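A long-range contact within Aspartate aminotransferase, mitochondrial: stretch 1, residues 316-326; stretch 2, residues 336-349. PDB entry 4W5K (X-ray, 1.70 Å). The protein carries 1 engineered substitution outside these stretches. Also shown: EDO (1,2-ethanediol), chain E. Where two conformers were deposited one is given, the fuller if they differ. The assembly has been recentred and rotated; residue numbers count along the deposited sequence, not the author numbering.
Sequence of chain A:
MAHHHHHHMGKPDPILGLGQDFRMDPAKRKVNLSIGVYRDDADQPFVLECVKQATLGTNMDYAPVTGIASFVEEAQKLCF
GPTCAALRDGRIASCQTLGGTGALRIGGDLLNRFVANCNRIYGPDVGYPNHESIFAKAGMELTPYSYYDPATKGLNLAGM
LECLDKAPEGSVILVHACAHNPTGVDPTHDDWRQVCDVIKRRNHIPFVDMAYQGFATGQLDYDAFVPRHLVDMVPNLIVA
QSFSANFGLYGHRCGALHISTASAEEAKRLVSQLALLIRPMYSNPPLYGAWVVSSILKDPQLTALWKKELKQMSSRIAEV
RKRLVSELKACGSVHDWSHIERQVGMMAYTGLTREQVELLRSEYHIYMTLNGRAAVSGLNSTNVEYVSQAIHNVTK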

ATOM      1  N   ARG A 316      -7.939   6.676 -29.156  1.00 24.97           N
ATOM      2  CA  ARG A 316      -8.560   5.382 -29.478  1.00 27.38           C
ATOM      3  C   ARG A 316      -9.911   5.256 -28.791  1.00 25.27           C
ATOM      4  O   ARG A 316     -10.875   4.787 -29.391  1.00 30.31           O
ATOM      5  N   ILE A 317      -9.975   5.683 -27.538  1.00 21.57           N
ATOM      6  CA  ILE A 317     -11.217   5.658 -26.781  1.00 23.25           C
ATOM      7  C   ILE A 317     -12.259   6.584 -27.413  1.00 22.76           C
ATOM      8  O   ILE A 317     -13.420   6.206 -27.581  1.00 25.13           O
ATOM      9  N   ALA A 318     -11.850   7.803 -27.742  1.00 22.85           N
ATOM     10  CA  ALA A 318     -12.761   8.733 -28.413  1.00 23.94           C
ATOM     11  C   ALA A 318     -13.253   8.192 -29.758  1.00 27.95           C
ATOM     12  O   ALA A 318     -14.420   8.334 -30.096  1.00 26.36           O
ATOM     13  N   GLU A 319     -12.357   7.580 -30.527  1.00 24.55           N
ATOM     14  CA  GLU A 319     -12.707   7.125 -31.865  1.00 28.93           C
ATOM     15  C   GLU A 319     -13.628   5.908 -31.799  1.00 29.18           C
ATOM     16  O   GLU A 319     -14.514   5.764 -32.631  1.00 29.61           O
ATOM     17  N   VAL A 320     -13.442   5.035 -30.815  1.00 27.21           N
ATOM     18  CA  VAL A 320     -14.306   3.864 -30.760  1.00 30.78           C
ATOM     19  C   VAL A 320     -15.720   4.242 -30.269  1.00 26.57           C
ATOM     20  O   VAL A 320     -16.704   3.626 -30.694  1.00 27.42           O
ATOM     21  N   ARG A 321     -15.823   5.252 -29.408  1.00 22.45           N
ATOM     22  CA  ARG A 321     -17.132   5.852 -29.075  1.00 24.90           C
ATOM     23  C   ARG A 321     -17.835   6.364 -30.340  1.00 27.43           C
ATOM     24  O   ARG A 321     -19.035   6.070 -30.593  1.00 25.04           O
ATOM     25  N   LYS A 322     -17.089   7.117 -31.150  1.00 24.65           N
ATOM     26  CA  LYS A 322     -17.642   7.705 -32.372  1.00 28.23           C
ATOM     27  C   LYS A 322     -18.068   6.616 -33.356  1.00 27.74           C
ATOM     28  O   LYS A 322     -19.102   6.724 -34.031  1.00 28.74           O
ATOM     29  N   ARG A 323     -17.256   5.563 -33.441  1.00 25.73           N
ATOM     30  CA  ARG A 323     -17.546   4.435 -34.326  1.00 29.34           C
ATOM     31  C   ARG A 323     -18.782   3.657 -33.866  1.00 29.25           C
ATOM     32  O   ARG A 323     -19.594   3.242 -34.703  1.00 29.38           O
ATOM     33  N   LEU A 324     -18.926   3.460 -32.551  1.00 25.94           N
ATOM     34  CA  LEU A 324     -20.136   2.826 -32.005  1.00 30.50           C
ATOM     35  C   LEU A 324     -21.394   3.576 -32.468  1.00 28.91           C
ATOM     36  O   LEU A 324     -22.375   2.987 -32.964  1.00 30.08           O
ATOM     37  N   VAL A 325     -21.355   4.894 -32.335  1.00 26.97           N
ATOM     38  CA  VAL A 325     -22.514   5.695 -32.724  1.00 24.42           C
ATOM     39  C   VAL A 325     -22.796   5.622 -34.229  1.00 30.61           C
ATOM     40  O   VAL A 325     -23.952   5.475 -34.654  1.00 29.27           O
ATOM     41  N   SER A 326     -21.745   5.686 -35.037  1.00 29.26           N
ATOM     42  CA  SER A 326     -21.937   5.640 -36.480  0.54 33.28           C
ATOM     43  C   SER A 326     -22.408   4.255 -36.931  1.00 34.58           C
ATOM     44  O   SER A 326     -23.243   4.151 -37.819  1.00 36.63           O
ATOM     45  N   ASP A 336     -31.345   7.961 -30.192  1.00 21.90           N
ATOM     46  CA  ASP A 336     -30.251   8.919 -30.145  1.00 21.44           C
ATOM     47  C   ASP A 336     -29.099   8.368 -29.315  1.00 21.89           C
ATOM     48  O   ASP A 336     -29.289   7.995 -28.142  1.00 25.11           O
ATOM     49  N   TRP A 337     -27.900   8.330 -29.901  1.00 19.55           N
ATOM     50  CA  TRP A 337     -26.734   7.825 -29.170  1.00 19.42           C
ATOM     51  C   TRP A 337     -25.653   8.890 -29.006  1.00 20.64           C
ATOM     52  O   TRP A 337     -24.504   8.576 -28.692  1.00 20.17           O
ATOM     53  N   SER A 338     -26.020  10.160 -29.173  1.00 20.47           N
ATOM     54  CA  SER A 338     -25.010  11.213 -29.118  1.00 17.15           C
ATOM     55  C   SER A 338     -24.299  11.316 -27.768  1.00 18.56           C
ATOM     56  O   SER A 338     -23.181  11.823 -27.706  1.00 20.30           O
ATOM     57  N   HIS A 339     -24.937  10.849 -26.696  1.00 18.85           N
ATOM     58  CA  HIS A 339     -24.273  10.850 -25.386  1.00 18.11           C
ATOM     59  C   HIS A 339     -22.994  10.031 -25.396  1.00 20.96           C
ATOM     60  O   HIS A 339     -22.039  10.349 -24.653  1.00 20.47           O
ATOM     61  N   ILE A 340     -22.951   8.992 -26.236  1.00 19.17           N
ATOM     62  CA  ILE A 340     -21.748   8.133 -26.286  1.00 20.61           C
ATOM     63  C   ILE A 340     -20.509   8.924 -26.762  1.00 19.23           C
ATOM     64  O   ILE A 340     -19.381   8.642 -26.327  1.00 20.97           O
ATOM     65  N   GLU A 341     -20.726   9.905 -27.653  1.00 23.03           N
ATOM     66  CA  GLU A 341     -19.642  10.777 -28.136  1.00 19.59           C
ATOM     67  C   GLU A 341     -19.391  11.978 -27.226  1.00 22.17           C
ATOM     68  O   GLU A 341     -18.286  12.501 -27.193  1.00 26.55           O
ATOM     69  N   ARG A 342     -20.415  12.414 -26.493  1.00 20.49           N
ATOM     70  CA  ARG A 342     -20.303  13.571 -25.612  1.00 19.65           C
ATOM     71  C   ARG A 342     -19.546  13.181 -24.351  1.00 21.30           C
ATOM     72  O   ARG A 342     -18.767  13.968 -23.792  1.00 23.00           O
ATOM     73  N   GLN A 343     -19.788  11.952 -23.919  1.00 18.62           N
ATOM     74  CA  GLN A 343     -19.070  11.394 -22.753  1.00 18.35           C
ATOM     75  C   GLN A 343     -17.567  11.233 -23.020  1.00 19.17           C
ATOM     76  O   GLN A 343     -17.133  11.059 -24.162  1.00 21.89           O
ATOM     77  N   VAL A 344     -16.775  11.262 -21.940  1.00 19.21           N
ATOM     78  CA  VAL A 344     -15.315  11.236 -22.021  1.00 21.11           C
ATOM     79  C   VAL A 344     -14.734  10.092 -21.183  1.00 18.49           C
ATOM     80  O   VAL A 344     -15.099   9.915 -20.028  1.00 19.60           O
ATOM     81  N   GLY A 345     -13.828   9.320 -21.788  1.00 20.24           N
ATOM     82  CA  GLY A 345     -13.077   8.325 -21.038  1.00 21.07           C
ATOM     83  C   GLY A 345     -13.555   6.899 -21.244  1.00 20.31           C
ATOM     84  O   GLY A 345     -14.427   6.624 -22.100  1.00 22.49           O
ATOM     85  N   MET A 346     -13.002   5.993 -20.434  1.00 21.55           N
ATOM     86  CA  MET A 346     -13.208   4.558 -20.623  1.00 25.33           C
ATOM     87  C   MET A 346     -14.586   4.053 -20.257  1.00 22.35           C
ATOM     88  O   MET A 346     -14.980   2.990 -20.710  1.00 27.51           O
ATOM     89  N   MET A 347     -15.308   4.794 -19.418  1.00 20.75           N
ATOM     90  CA  MET A 347     -16.613   4.335 -18.939  1.00 20.55           C
ATOM     91  C   MET A 347     -17.747   5.130 -19.521  1.00 21.83           C
ATOM     92  O   MET A 347     -17.714   6.365 -19.508  1.00 20.80           O
ATOM     93  N   ALA A 348     -18.757   4.427 -20.033  1.00 22.26           N
ATOM     94  CA  ALA A 348     -19.898   5.105 -20.644  1.00 19.56           C
ATOM     95  C   ALA A 348     -21.203   4.648 -20.015  1.00 24.09           C
ATOM     96  O   ALA A 348     -21.457   3.452 -19.931  1.00 23.12           O
ATOM     97  N   TYR A 349     -22.045   5.585 -19.579  1.00 23.48           N
ATOM     98  CA  TYR A 349     -23.402   5.187 -19.227  1.00 22.06           C
ATOM     99  C   TYR A 349     -24.186   5.162 -20.547  1.00 18.84           C
ATOM    100  O   TYR A 349     -24.461   6.201 -21.132  1.00 23.93           O
TER

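Residues 316-326 form part of a longer helix that runs almost antiparallel to the short helix 338-342, with an interaxial angle of 172° and a closest approach of 8.4 Å. Ile317, Arg321, Leu324 and Val325 point toward the second stretch; Arg323 and Ser326 point away from it. Together the two stretches bury 603 Å².

The deepest fit is made by Arg321. Its side chain leaves the helix with chi1 m and continues with chi2 and chi3 both t, so that it extends into a hollow lined by carbonyl groups where the second helix ends and the chain turns through Gln343, Val344 and Gly345 into the strand. The guanidinium edge meets these carbonyls near its plane. NE and NH2 both donate to Gly345 O (Arg321 NE to Gly345 O 3.0 Å, Arg321 NH2 to Gly345 O 2.8 Å), a forked grip on a single acceptor. Arg321 NH1 donates to Ile340 O at 2.7 Å and to Gln343 OE1 at 3.2 Å, while a weak bond joins Arg321 NH2 to Met347 O at 2.8 Å. Val344 N and Gln343 O lie over one face of the group, and Ala348 CB closes in to 3.5 Å from Arg321 NH1. Gln343 (m, t) is held from its other end too, since Gln343 NE2 donates to Tyr349 O at 2.9 Å. Gly345 has phi/psi of 103/-171, at which a CB would be jammed against the preceding carbonyl oxygen.

Beside this pocket, Ile317 (m, m) sets its CG2 3.3 Å from Gly345 O and its CD1 4.2 Å from Met346 CG. Farther along the helix, Val325 (t) is the bump that fills the groove between Trp337 and Ile340: Val325 CG2 lies 3.4 Å from Trp337 O, 4.1 Å from Trp337 CB and 3.6 Å from Ile340 CB. The indole itself leads away from the helix. Ile340 (m, m) points sideways, yet its CG2 reaches Arg321 CB at 3.9 Å and Leu324 CD2 at 4.1 Å, making an apolar layer next to the buried charge.

At the exposed margin, Glu341 (m, t) bends back over the first helix, placing OE2 3.4 Å from Lys322 CG; the Lys322 amine leads away. Water 2 bridges the stretches by donating to Lys322 O (2.9 Å from the water O) and Glu341 OE1 (2.7 Å from the water O). The ethanediol, probably from the crystallisation liquor, donates from O2 to Asp336 O at 2.8 Å and rests C1 over one face of the Trp337 ring, 3.6 Å from Trp337 CH2.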

ATOM      1  CB  ARG A 316      -7.687   4.176 -29.081  1.00 24.87           C
ATOM      2  CG  ARG A 316      -8.222   2.876 -29.706  1.00 28.10           C
ATOM      3  CD  ARG A 316      -7.500   1.610 -29.217  1.00 32.84           C
ATOM      4  NE  ARG A 316      -8.006   1.133 -27.928  1.00 27.67           N
ATOM      5  CZ  ARG A 316      -9.171   0.511 -27.755  1.00 28.68           C
ATOM      6  NH1 ARG A 316      -9.528   0.096 -26.550  1.00 27.77           N
ATOM      7  NH2 ARG A 316      -9.996   0.301 -28.794  1.00 30.99           N
ATOM      8  CB  ILE A 317     -10.992   6.073 -25.311  1.00 23.10           C
ATOM      9  CG1 ILE A 317     -10.089   5.066 -24.596  1.00 25.11           C
ATOM     10  CG2 ILE A 317     -12.316   6.203 -24.560  1.00 23.31           C
ATOM     11  CD1 ILE A 317     -10.623   3.636 -24.606  1.00 27.59           C
ATOM     12  CB  ALA A 318     -12.083  10.090 -28.613  1.00 26.84           C
ATOM     13  CB  GLU A 319     -11.449   6.808 -32.685  1.00 31.00           C
ATOM     14  CG  GLU A 319     -11.688   6.648 -34.196  1.00 46.85           C
ATOM     15  CD  GLU A 319     -12.238   5.280 -34.588  1.00 56.99           C
ATOM     16  OE1 GLU A 319     -13.019   5.203 -35.570  1.00 58.87           O
ATOM     17  OE2 GLU A 319     -11.882   4.282 -33.927  1.00 58.87           O
ATOM     18  CB  VAL A 320     -13.702   2.726 -29.897  1.00 31.42           C
ATOM     19  CG1 VAL A 320     -13.945   2.938 -28.411  1.00 29.51           C
ATOM     20  CG2 VAL A 320     -14.265   1.388 -30.353  1.00 37.33           C
ATOM     21  CB  ARG A 321     -16.967   6.997 -28.056  1.00 23.52           C
ATOM     22  CG  ARG A 321     -16.664   6.542 -26.620  1.00 20.33           C
ATOM     23  CD  ARG A 321     -16.367   7.740 -25.731  1.00 22.14           C
ATOM     24  NE  ARG A 321     -16.289   7.427 -24.309  1.00 21.86           N
ATOM     25  CZ  ARG A 321     -17.343   7.310 -23.505  1.00 23.63           C
ATOM     26  NH1 ARG A 321     -18.570   7.445 -24.000  1.00 20.75           N
ATOM     27  NH2 ARG A 321     -17.181   7.070 -22.201  1.00 23.15           N
ATOM     28  CB  LYS A 322     -16.608   8.654 -33.002  1.00 26.91           C
ATOM     29  CG  LYS A 322     -17.000   9.282 -34.341  1.00 33.86           C
ATOM     30  CD  LYS A 322     -16.021  10.387 -34.701  1.00 35.42           C
ATOM     31  CE  LYS A 322     -16.406  11.093 -35.994  1.00 41.71           C
ATOM     32  NZ  LYS A 322     -15.390  10.850 -37.054  1.00 43.60           N
ATOM     33  CB  ARG A 323     -16.335   3.496 -34.402  1.00 31.17           C
ATOM     34  CG  ARG A 323     -16.569   2.223 -35.229  1.00 34.80           C
ATOM     35  CD  ARG A 323     -16.242   2.431 -36.685  1.00 42.49           C
ATOM     36  NE  ARG A 323     -16.467   1.218 -37.476  1.00 44.97           N
ATOM     37  CZ  ARG A 323     -15.575   0.240 -37.623  1.00 45.09           C
ATOM     38  NH1 ARG A 323     -14.395   0.321 -37.026  1.00 44.26           N
ATOM     39  NH2 ARG A 323     -15.863  -0.822 -38.371  1.00 42.73           N
ATOM     40  CB  LEU A 324     -20.094   2.790 -30.478  1.00 29.86           C
ATOM     41  CG  LEU A 324     -21.222   2.033 -29.767  1.00 35.22           C
ATOM     42  CD1 LEU A 324     -21.223   0.590 -30.216  1.00 42.38           C
ATOM     43  CD2 LEU A 324     -21.050   2.092 -28.247  1.00 35.43           C
ATOM     44  CB  VAL A 325     -22.334   7.155 -32.303  1.00 22.44           C
ATOM     45  CG1 VAL A 325     -23.488   8.002 -32.813  1.00 24.00           C
ATOM     46  CG2 VAL A 325     -22.225   7.229 -30.777  1.00 21.55           C
ATOM     47  CB  SER A 326     -20.652   6.027 -37.210  0.54 36.32           C
ATOM     48  OG  SER A 326     -19.673   5.024 -37.062  0.54 36.88           O
ATOM     49  CB  ASP A 336     -30.695  10.249 -29.563  1.00 21.02           C
ATOM     50  CG  ASP A 336     -29.649  11.326 -29.784  1.00 23.04           C
ATOM     51  OD1 ASP A 336     -29.730  12.024 -30.828  1.00 23.33           O
ATOM     52  OD2 ASP A 336     -28.713  11.419 -28.976  1.00 25.06           O
ATOM     53  CB  TRP A 337     -26.159   6.580 -29.869  1.00 23.89           C
ATOM     54  CG  TRP A 337     -27.139   5.470 -29.944  1.00 22.44           C
ATOM     55  CD1 TRP A 337     -27.958   5.144 -31.005  1.00 23.10           C
ATOM     56  CD2 TRP A 337     -27.448   4.545 -28.902  1.00 25.27           C
ATOM     57  NE1 TRP A 337     -28.737   4.065 -30.675  1.00 24.10           N
ATOM     58  CE2 TRP A 337     -28.446   3.681 -29.390  1.00 24.13           C
ATOM     59  CE3 TRP A 337     -26.961   4.353 -27.598  1.00 22.76           C
ATOM     60  CZ2 TRP A 337     -28.967   2.635 -28.622  1.00 28.05           C
ATOM     61  CZ3 TRP A 337     -27.486   3.320 -26.837  1.00 28.43           C
ATOM     62  CH2 TRP A 337     -28.476   2.478 -27.347  1.00 28.31           C
ATOM     63  CB  SER A 338     -25.628  12.575 -29.470  1.00 20.32           C
ATOM     64  OG  SER A 338     -26.592  12.989 -28.505  1.00 22.46           O
ATOM     65  CB  HIS A 339     -25.205  10.322 -24.281  1.00 19.33           C
ATOM     66  CG  HIS A 339     -25.822   8.993 -24.576  1.00 19.04           C
ATOM     67  ND1 HIS A 339     -26.802   8.818 -25.535  1.00 21.04           N
ATOM     68  CD2 HIS A 339     -25.621   7.776 -24.013  1.00 22.79           C
ATOM     69  CE1 HIS A 339     -27.168   7.548 -25.556  1.00 22.21           C
ATOM     70  NE2 HIS A 339     -26.466   6.895 -24.642  1.00 24.02           N
ATOM     71  CB  ILE A 340     -21.973   6.898 -27.203  1.00 20.81           C
ATOM     72  CG1 ILE A 340     -23.148   6.052 -26.699  1.00 23.38           C
ATOM     73  CG2 ILE A 340     -20.699   6.031 -27.314  1.00 24.48           C
ATOM     74  CD1 ILE A 340     -22.911   5.400 -25.340  1.00 25.99           C
ATOM     75  CB  GLU A 341     -19.940  11.260 -29.567  1.00 19.94           C
ATOM     76  CG  GLU A 341     -19.552  10.276 -30.627  1.00 26.21           C
ATOM     77  CD  GLU A 341     -19.687  10.859 -32.040  1.00 29.79           C
ATOM     78  OE1 GLU A 341     -20.722  10.601 -32.688  1.00 28.24           O
ATOM     79  OE2 GLU A 341     -18.758  11.580 -32.482  1.00 30.14           O
ATOM     80  CB  ARG A 342     -21.680  14.117 -25.234  1.00 20.54           C
ATOM     81  CG  ARG A 342     -21.608  15.467 -24.555  1.00 22.85           C
ATOM     82  CD  ARG A 342     -22.998  16.062 -24.315  1.00 24.44           C
ATOM     83  NE  ARG A 342     -23.840  15.924 -25.506  1.00 28.56           N
ATOM     84  CZ  ARG A 342     -24.855  15.064 -25.629  1.00 31.67           C
ATOM     85  NH1 ARG A 342     -25.199  14.250 -24.625  1.00 28.56           N
ATOM     86  NH2 ARG A 342     -25.543  15.027 -26.766  1.00 29.09           N
ATOM     87  CB  GLN A 343     -19.697  10.051 -22.381  1.00 17.75           C
ATOM     88  CG  GLN A 343     -21.053  10.114 -21.712  1.00 16.82           C
ATOM     89  CD  GLN A 343     -21.748   8.768 -21.762  1.00 20.05           C
ATOM     90  OE1 GLN A 343     -21.143   7.773 -22.160  1.00 20.95           O
ATOM     91  NE2 GLN A 343     -23.018   8.727 -21.371  1.00 20.44           N
ATOM     92  CB  VAL A 344     -14.724  12.591 -21.531  1.00 24.40           C
ATOM     93  CG1 VAL A 344     -13.194  12.564 -21.463  1.00 21.23           C
ATOM     94  CG2 VAL A 344     -15.226  13.740 -22.409  1.00 26.81           C
ATOM     95  CB  MET A 346     -12.193   3.764 -19.788  1.00 31.64           C
ATOM     96  CG  MET A 346     -10.854   3.662 -20.403  1.00 36.86           C
ATOM     97  SD  MET A 346      -9.915   2.445 -19.459  1.00 27.80           S
ATOM     98  CE  MET A 346      -9.410   3.379 -18.000  1.00 29.53           C
ATOM     99  CB  MET A 347     -16.702   4.432 -17.416  1.00 19.74           C
ATOM    100  CG  MET A 347     -15.634   3.698 -16.698  1.00 23.67           C
ATOM    101  SD  MET A 347     -15.844   1.945 -17.017  1.00 30.40           S
ATOM    102  CE  MET A 347     -14.381   1.316 -16.209  1.00 41.01           C
ATOM    103  CB  ALA A 348     -19.922   4.842 -22.165  1.00 23.84           C
ATOM    104  CB  TYR A 349     -24.036   6.127 -18.189  1.00 24.18           C
ATOM    105  CG  TYR A 349     -24.158   5.506 -16.787  1.00 21.39           C
ATOM    106  CD1 TYR A 349     -25.284   5.735 -15.997  1.00 26.72           C
ATOM    107  CD2 TYR A 349     -23.147   4.697 -16.267  1.00 23.46           C
ATOM    108  CE1 TYR A 349     -25.404   5.181 -14.710  1.00 26.15           C
ATOM    109  CE2 TYR A 349     -23.264   4.128 -14.998  1.00 25.36           C
ATOM    110  CZ  TYR A 349     -24.396   4.372 -14.231  1.00 27.71           C
ATOM    111  OH  TYR A 349     -24.493   3.811 -12.962  1.00 31.18           O
TER
HETATM  112  C1  EDO E 502     -30.448   4.642 -25.239  1.00 30.62           C
HETATM  113  O1  EDO E 502     -29.620   5.395 -24.349  1.00 32.46           O
HETATM  114  C2  EDO E 502     -30.567   5.422 -26.542  1.00 30.86           C
HETATM  115  O2  EDO E 502     -31.015   6.759 -26.246  1.00 29.18           O
HETATM  116  O   HOH W   1     -16.142  10.360 -28.851  1.00 26.52           O
HETATM  117  O   HOH W   2     -20.442   9.100 -34.915  1.00 26.35           O